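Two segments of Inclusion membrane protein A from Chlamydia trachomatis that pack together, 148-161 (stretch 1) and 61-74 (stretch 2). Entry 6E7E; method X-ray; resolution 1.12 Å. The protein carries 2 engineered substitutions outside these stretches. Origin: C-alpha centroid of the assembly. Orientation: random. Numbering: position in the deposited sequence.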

# COMPACT_ATOMS: atom_id res chain seq x y z
N LEU A 148 8.68 4.34 5.40
CA LEU A 148 8.59 5.81 5.16
C LEU A 148 7.42 6.41 5.95
O LEU A 148 7.56 7.48 6.56
CB LEU A 148 8.39 6.11 3.67
CG LEU A 148 9.55 5.78 2.74
CD1 LEU A 148 9.18 6.03 1.29
CD2 LEU A 148 10.80 6.56 3.09
N SER A 149 6.28 5.75 5.89
CA SER A 149 5.03 6.21 6.52
C SER A 149 5.19 6.26 8.04
O SER A 149 4.77 7.25 8.65
CB SER A 149 3.92 5.28 6.14
OG SER A 149 2.73 5.60 6.80
N LYS A 150 5.73 5.21 8.62
CA LYS A 150 5.84 5.14 10.09
C LYS A 150 6.77 6.24 10.60
O LYS A 150 6.50 6.84 11.64
CB LYS A 150 6.34 3.77 10.50
CG LYS A 150 5.24 2.73 10.51
CD LYS A 150 4.47 2.65 11.81
CE LYS A 150 3.37 1.61 11.77
NZ LYS A 150 2.59 1.60 13.03
N THR A 151 7.85 6.49 9.88
CA THR A 151 8.77 7.58 10.23
C THR A 151 7.98 8.90 10.28
O THR A 151 8.07 9.65 11.26
CB THR A 151 9.94 7.62 9.26
OG1 THR A 151 10.72 6.45 9.43
CG2 THR A 151 10.80 8.84 9.49
N LEU A 152 7.23 9.17 9.22
CA LEU A 152 6.45 10.42 9.16
C LEU A 152 5.42 10.47 10.27
O LEU A 152 5.28 11.56 10.89
CB LEU A 152 5.75 10.50 7.83
CG LEU A 152 6.37 11.37 6.78
CD1 LEU A 152 5.49 11.28 5.55
CD2 LEU A 152 6.54 12.81 7.25
N THR A 153 4.74 9.38 10.58
CA THR A 153 3.74 9.40 11.65
C THR A 153 4.45 9.84 12.92
O THR A 153 3.87 10.63 13.66
CB THR A 153 3.09 8.02 11.78
OG1 THR A 153 2.24 7.83 10.66
CG2 THR A 153 2.33 7.87 13.08
N SER A 154 5.62 9.29 13.20
CA SER A 154 6.31 9.59 14.47
C SER A 154 6.65 11.08 14.51
O SER A 154 6.50 11.75 15.56
CB SER A 154 7.57 8.78 14.62
OG SER A 154 7.30 7.38 14.75
N GLN A 155 7.17 11.60 13.42
CA GLN A 155 7.61 13.01 13.36
C GLN A 155 6.42 13.97 13.49
O GLN A 155 6.52 14.99 14.20
CB GLN A 155 8.37 13.25 12.07
CG GLN A 155 9.67 12.49 11.98
CD GLN A 155 10.20 12.42 10.58
OE1 GLN A 155 9.43 12.36 9.60
NE2 GLN A 155 11.52 12.31 10.49
N ILE A 156 5.37 13.70 12.75
CA ILE A 156 4.16 14.55 12.82
C ILE A 156 3.59 14.49 14.23
O ILE A 156 3.17 15.54 14.74
CB ILE A 156 3.11 14.09 11.79
CG1 ILE A 156 3.63 14.27 10.38
CG2 ILE A 156 1.80 14.81 12.02
CD1 ILE A 156 2.80 13.55 9.37
N ALA A 157 3.47 13.30 14.82
CA ALA A 157 2.82 13.17 16.13
C ALA A 157 3.59 14.04 17.13
O ALA A 157 2.97 14.72 17.94
CB ALA A 157 2.77 11.74 16.58
N LEU A 158 4.92 13.97 17.11
CA LEU A 158 5.72 14.72 18.08
C LEU A 158 5.54 16.22 17.85
O LEU A 158 5.36 16.98 18.82
CB LEU A 158 7.19 14.30 17.98
CG LEU A 158 8.09 14.96 19.01
CD1 LEU A 158 7.69 14.56 20.40
CD2 LEU A 158 9.54 14.61 18.73
N GLN A 159 5.61 16.67 16.60
CA GLN A 159 5.48 18.10 16.31
C GLN A 159 4.09 18.60 16.66
O GLN A 159 3.95 19.71 17.20
CB GLN A 159 5.86 18.38 14.86
CG GLN A 159 5.83 19.85 14.49
CD GLN A 159 6.84 20.69 15.25
OE1 GLN A 159 7.90 20.23 15.67
NE2 GLN A 159 6.53 21.97 15.41
N ARG A 160 3.08 17.81 16.38
CA ARG A 160 1.70 18.20 16.75
C ARG A 160 1.58 18.34 18.26
O ARG A 160 0.99 19.31 18.75
CB ARG A 160 0.72 17.14 16.28
CG ARG A 160 0.25 17.23 14.85
CD ARG A 160 -0.89 16.28 14.64
NE ARG A 160 -2.04 16.47 15.52
CZ ARG A 160 -3.11 17.22 15.24
NH1 ARG A 160 -3.19 17.91 14.12
NH2 ARG A 160 -4.11 17.27 16.10
N LYS A 161 2.12 17.39 19.00
CA LYS A 161 2.04 17.46 20.48
C LYS A 161 2.75 18.74 20.94
O LYS A 161 2.25 19.41 21.85
CB LYS A 161 2.60 16.20 21.11
CG LYS A 161 1.73 14.97 20.92
CD LYS A 161 2.34 13.75 21.55
CE LYS A 161 1.41 12.57 21.49
NZ LYS A 161 1.70 11.76 20.30
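Stretch 2 61-74: RDNYKGFESLLDEY

Stretch 2 approaches the continuous helix of stretch 1 through helical-angled residues 61-63, then Tyr64 at the N-cap position, then a helix from Lys65 that runs in broadly the same direction, its axis crossing at 42° with a closest approach of 7.3 Å. Gly66 makes this closeness possible: its CA lies 4.2 Å from Thr153 CA and 3.1 Å from Thr153 OG1, and a CB there would clash with Ser149 O, Leu152 CB and Thr153 N. Gly66 CA also makes a CA-H...O contact with Ser149 O (3.4 Å). Ser149, chi1 t, directs OG at the start of the second helix, where it accepts a hydrogen bond from Gly66 N (2.9 Å); a water joins Ser149 OG (2.7 Å) to Asp62 O (2.5 Å). Phe67, chi1 m, leaves its backbone sideways but brings its ring back to stretch 1, with Leu152 CD1 over one face, 3.5 Å from Phe67 CD1, and Leu148 CB at the edge, 3.7 Å from Phe67 CZ. Leu152 has an off-rotamer chi1 of -100°; its CD1 also lies 4.0 Å from Leu70 CD2. Ile156 (m, t) is a knob among Gly66, Ser69, Leu70 and Glu73, its extended CD1 reaching 3.4 Å from Leu70 N. Beyond it, Glu73 folds (m, m), and its OE2 meets Arg160 NH1 in a 2.9 Å salt bridge.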

# COMPACT_ATOMS: atom_id res chain seq x y z
N ARG A 61 -4.08 0.22 4.80
CA ARG A 61 -4.31 1.68 4.96
C ARG A 61 -3.32 2.22 6.00
O ARG A 61 -2.80 3.33 5.82
CB ARG A 61 -5.77 1.99 5.29
CG ARG A 61 -6.25 1.58 6.67
CD ARG A 61 -7.47 2.40 7.04
NE ARG A 61 -8.16 1.86 8.21
CZ ARG A 61 -9.10 0.91 8.18
NH1 ARG A 61 -9.50 0.37 7.04
NH2 ARG A 61 -9.65 0.50 9.32
N ASP A 62 -3.02 1.40 7.00
CA ASP A 62 -2.13 1.82 8.11
C ASP A 62 -0.71 2.01 7.56
O ASP A 62 0.00 2.81 8.12
CB ASP A 62 -2.17 0.83 9.28
CG ASP A 62 -3.53 0.76 9.93
OD1 ASP A 62 -4.14 1.84 10.11
OD2 ASP A 62 -3.99 -0.36 10.24
N ASN A 63 -0.36 1.38 6.44
CA ASN A 63 1.02 1.42 5.88
C ASN A 63 1.29 2.74 5.14
O ASN A 63 2.47 2.98 4.78
CB ASN A 63 1.26 0.22 4.96
CG ASN A 63 1.40 -1.08 5.73
OD1 ASN A 63 0.84 -2.12 5.35
ND2 ASN A 63 2.08 -1.01 6.86
N TYR A 64 0.31 3.63 4.97
CA TYR A 64 0.61 4.97 4.40
C TYR A 64 0.04 6.09 5.27
O TYR A 64 0.01 7.25 4.86
CB TYR A 64 0.17 5.13 2.94
CG TYR A 64 -1.31 4.93 2.69
CD1 TYR A 64 -2.20 5.97 2.81
CD2 TYR A 64 -1.83 3.70 2.33
CE1 TYR A 64 -3.55 5.81 2.61
CE2 TYR A 64 -3.18 3.52 2.11
CZ TYR A 64 -4.05 4.57 2.29
OH TYR A 64 -5.38 4.37 2.07
N LYS A 65 -0.34 5.78 6.50
CA LYS A 65 -0.98 6.78 7.39
C LYS A 65 -0.12 8.03 7.55
O LYS A 65 -0.69 9.12 7.68
CB LYS A 65 -1.25 6.12 8.74
CG LYS A 65 -1.88 7.03 9.78
CD LYS A 65 -2.06 6.38 11.13
CE LYS A 65 -1.18 5.16 11.35
NZ LYS A 65 -0.90 4.94 12.79
N GLY A 66 1.20 7.91 7.59
CA GLY A 66 2.02 9.11 7.80
C GLY A 66 1.87 10.09 6.65
O GLY A 66 1.90 11.30 6.87
N PHE A 67 1.73 9.59 5.43
CA PHE A 67 1.56 10.46 4.25
C PHE A 67 0.19 11.13 4.32
O PHE A 67 0.07 12.30 3.96
CB PHE A 67 1.78 9.68 2.97
CG PHE A 67 3.20 9.26 2.76
CD1 PHE A 67 4.16 10.21 2.49
CD2 PHE A 67 3.59 7.95 2.95
CE1 PHE A 67 5.48 9.85 2.32
CE2 PHE A 67 4.91 7.58 2.78
CZ PHE A 67 5.85 8.53 2.45
N GLU A 68 -0.83 10.34 4.63
CA GLU A 68 -2.19 10.90 4.75
C GLU A 68 -2.19 11.95 5.86
O GLU A 68 -2.77 13.05 5.70
CB GLU A 68 -3.17 9.75 4.98
CG GLU A 68 -4.60 10.22 4.93
CD GLU A 68 -5.64 9.11 4.93
OE1 GLU A 68 -5.26 7.94 4.78
OE2 GLU A 68 -6.81 9.45 5.07
N SER A 69 -1.56 11.64 6.98
CA SER A 69 -1.49 12.61 8.09
C SER A 69 -0.75 13.90 7.68
O SER A 69 -1.18 15.00 8.03
CB SER A 69 -0.82 11.99 9.27
OG SER A 69 -1.64 11.01 9.87
N LEU A 70 0.36 13.77 6.96
CA LEU A 70 1.15 14.94 6.51
C LEU A 70 0.27 15.83 5.65
O LEU A 70 0.23 17.04 5.84
CB LEU A 70 2.36 14.47 5.72
CG LEU A 70 3.30 15.58 5.26
CD1 LEU A 70 3.88 16.35 6.45
CD2 LEU A 70 4.41 14.99 4.42
N LEU A 71 -0.43 15.21 4.71
CA LEU A 71 -1.30 15.99 3.80
C LEU A 71 -2.28 16.78 4.67
O LEU A 71 -2.54 17.96 4.41
CB LEU A 71 -2.00 15.04 2.83
CG LEU A 71 -2.86 15.74 1.80
CD1 LEU A 71 -1.97 16.47 0.81
CD2 LEU A 71 -3.75 14.72 1.11
N ASP A 72 -2.87 16.12 5.67
CA ASP A 72 -3.92 16.72 6.53
C ASP A 72 -3.32 17.86 7.38
O ASP A 72 -4.09 18.72 7.83
CB ASP A 72 -4.59 15.69 7.43
CG ASP A 72 -5.49 14.70 6.71
OD1 ASP A 72 -5.87 14.96 5.55
OD2 ASP A 72 -5.83 13.67 7.33
N GLU A 73 -2.00 17.89 7.62
CA GLU A 73 -1.36 18.94 8.45
C GLU A 73 -1.16 20.23 7.65
O GLU A 73 -0.93 21.25 8.28
CB GLU A 73 -0.02 18.46 9.01
CG GLU A 73 -0.18 17.39 10.06
CD GLU A 73 -0.99 17.81 11.27
OE1 GLU A 73 -0.82 18.95 11.70
OE2 GLU A 73 -1.80 17.01 11.77
N TYR A 74 -1.22 20.24 6.33
CA TYR A 74 -0.76 21.43 5.58
C TYR A 74 -1.65 22.66 5.81
O TYR A 74 -1.09 23.73 6.00
CB TYR A 74 -0.73 21.15 4.08
CG TYR A 74 -0.21 22.31 3.28
CD1 TYR A 74 1.15 22.55 3.17
CD2 TYR A 74 -1.07 23.15 2.59
CE1 TYR A 74 1.64 23.63 2.44
CE2 TYR A 74 -0.59 24.23 1.86
CZ TYR A 74 0.76 24.48 1.78
OH TYR A 74 1.26 25.54 1.06
O HOH W 1 2.36 3.62 8.62